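Local coordinates for DNA/RNA-binding protein Alba (Thermoplasma volcanium, PDB 4Z9E), which probably binds double-stranded DNA tightly without sequence preference and takes part in compacting the archaeal chromosome, at residues I34-R37 with G38-S42. Sequence-based numbering, arbitrary orientation.
Sequences IKAR and GKTIS
T40 turns its hydroxyl back to the end of the strand. OG1 of T40 donates a hydrogen bond of 2.8 Å to the backbone O of R37. The donor stands 23° off the carbonyl plane, with a C=O...OG1 angle of 148°. Chi1 of 45° sets OG1 between the T40 backbone N and carbonyl carbon, and this turns it to the strand. The backbone N of T40 reaches the same R37 O at 3.4 Å, but this bond is weak and bent. One carbonyl thus receives two donors from one residue. A valine here would keep the bulk but lose the hydroxyl, and R37 O would probably be left with only the weak amide bond from this turn.

A36 points its methyl at the turn, and CB lies 3.7 Å from the backbone O of T40. I41 approaches the strand with its CG1 branch, 3.8 Å from A36 O. The same CG1 lies 4.0 Å from R37 C. The turn is the short connection from strand 31-37 to helix 41-55 in the Alba fold, where helices pack on one face of a mixed sheet. G38 makes the reversal with a positive phi, which by itself favours glycine. G38 O accepts a hydrogen bond from the backbone N of I41 at 3.2 Å, as the chain coils into the helix. R37 points its CB away from the turn overall, and its NE makes a weak, long ion pair with E69. At the dimer interface, G38 O also accepts a hydrogen bond from S42 OG of the second subunit, and I41 packs on that same serine.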
ATOM      1  N   ILE A  34       9.807   5.351   3.925  1.00 53.78           N
ATOM      2  CA  ILE A  34       8.887   4.831   4.916  1.00 53.79           C
ATOM      3  C   ILE A  34       8.648   3.350   4.613  1.00 55.11           C
ATOM      4  O   ILE A  34       8.369   2.983   3.465  1.00 57.91           O
ATOM      5  CB  ILE A  34       7.552   5.597   4.865  1.00 54.68           C
ATOM      6  CG1 ILE A  34       7.797   7.091   5.095  1.00 55.21           C
ATOM      7  CG2 ILE A  34       6.570   5.020   5.870  1.00 52.71           C
ATOM      8  CD1 ILE A  34       6.739   7.989   4.486  1.00 55.67           C
ATOM      9  N   LYS A  35       8.723   2.515   5.642  1.00 52.10           N
ATOM     10  CA  LYS A  35       8.652   1.065   5.489  1.00 52.07           C
ATOM     11  C   LYS A  35       7.693   0.464   6.504  1.00 49.21           C
ATOM     12  O   LYS A  35       7.735   0.821   7.667  1.00 51.73           O
ATOM     13  CB  LYS A  35      10.053   0.450   5.652  1.00 58.39           C
ATOM     14  CG  LYS A  35      10.127  -1.058   5.443  1.00 74.64           C
ATOM     15  CD  LYS A  35      10.366  -1.461   3.979  1.00 84.38           C
ATOM     16  CE  LYS A  35       9.598  -2.732   3.584  1.00 75.77           C
ATOM     17  NZ  LYS A  35       9.675  -3.840   4.587  1.00 79.77           N
ATOM     18  N   ALA A  36       6.825  -0.446   6.060  1.00 48.23           N
ATOM     19  CA  ALA A  36       5.907  -1.144   6.946  1.00 43.98           C
ATOM     20  C   ALA A  36       5.553  -2.540   6.421  1.00 46.21           C
ATOM     21  O   ALA A  36       5.683  -2.806   5.230  1.00 45.59           O
ATOM     22  CB  ALA A  36       4.628  -0.325   7.126  1.00 46.44           C
ATOM     23  N   ARG A  37       5.044  -3.395   7.308  1.00 44.44           N
ATOM     24  CA  ARG A  37       4.693  -4.770   7.008  1.00 47.15           C
ATOM     25  C   ARG A  37       3.307  -5.090   7.557  1.00 44.28           C
ATOM     26  O   ARG A  37       2.909  -4.581   8.612  1.00 39.46           O
ATOM     27  CB  ARG A  37       5.660  -5.737   7.708  1.00 52.92           C
ATOM     28  CG  ARG A  37       7.131  -5.597   7.390  1.00 60.89           C
ATOM     29  CD  ARG A  37       7.793  -6.918   7.749  1.00 72.15           C
ATOM     30  NE  ARG A  37       9.028  -6.763   8.499  1.00 77.75           N
ATOM     31  CZ  ARG A  37       9.084  -6.485   9.802  1.00 86.55           C
ATOM     32  NH1 ARG A  37       7.967  -6.312  10.500  1.00 83.20           N
ATOM     33  NH2 ARG A  37      10.263  -6.371  10.410  1.00 88.48           N
ATOM     34  N   GLY A  38       2.601  -5.985   6.866  1.00 44.98           N
ATOM     35  CA  GLY A  38       1.329  -6.496   7.345  1.00 45.39           C
ATOM     36  C   GLY A  38       0.248  -5.433   7.472  1.00 45.40           C
ATOM     37  O   GLY A  38       0.063  -4.618   6.587  1.00 43.94           O
ATOM     38  N   LYS A  39      -0.468  -5.475   8.586  1.00 48.92           N
ATOM     39  CA  LYS A  39      -1.553  -4.567   8.879  1.00 51.12           C
ATOM     40  C   LYS A  39      -1.133  -3.102   8.756  1.00 51.64           C
ATOM     41  O   LYS A  39      -1.872  -2.297   8.181  1.00 52.82           O
ATOM     42  CB  LYS A  39      -2.123  -4.857  10.263  1.00 59.68           C
ATOM     43  CG  LYS A  39      -2.826  -6.204  10.378  1.00 78.17           C
ATOM     44  CD  LYS A  39      -3.349  -6.433  11.799  1.00 89.32           C
ATOM     45  CE  LYS A  39      -4.085  -7.767  11.946  1.00 83.77           C
ATOM     46  NZ  LYS A  39      -4.563  -7.975  13.348  1.00 83.89           N
ATOM     47  N   THR A  40       0.070  -2.772   9.216  1.00 49.56           N
ATOM     48  CA  THR A  40       0.504  -1.381   9.284  1.00 51.87           C
ATOM     49  C   THR A  40       0.836  -0.733   7.941  1.00 50.64           C
ATOM     50  O   THR A  40       1.100   0.471   7.877  1.00 51.79           O
ATOM     51  CB  THR A  40       1.635  -1.186  10.319  1.00 54.60           C
ATOM     52  OG1 THR A  40       2.589  -2.223  10.170  1.00 58.67           O
ATOM     53  CG2 THR A  40       1.068  -1.304  11.723  1.00 64.48           C
ATOM     54  N   ILE A  41       0.807  -1.513   6.864  1.00 50.96           N
ATOM     55  CA  ILE A  41       0.852  -0.943   5.513  1.00 45.40           C
ATOM     56  C   ILE A  41      -0.192   0.182   5.325  1.00 49.14           C
ATOM     57  O   ILE A  41       0.094   1.199   4.677  1.00 52.50           O
ATOM     58  CB  ILE A  41       0.712  -2.051   4.449  1.00 44.59           C
ATOM     59  CG1 ILE A  41       1.978  -2.920   4.454  1.00 46.56           C
ATOM     60  CG2 ILE A  41       0.440  -1.486   3.060  1.00 40.20           C
ATOM     61  CD1 ILE A  41       1.881  -4.152   3.582  1.00 43.95           C
ATOM     62  N   SER A  42      -1.376   0.023   5.917  1.00 44.79           N
ATOM     63  CA  SER A  42      -2.367   1.091   5.938  1.00 47.77           C
ATOM     64  C   SER A  42      -1.835   2.355   6.596  1.00 48.56           C
ATOM     65  O   SER A  42      -2.018   3.470   6.101  1.00 49.56           O
ATOM     66  CB  SER A  42      -3.602   0.616   6.698  1.00 43.60           C
ATOM     67  OG  SER A  42      -4.413  -0.140   5.838  1.00 51.09           O
TER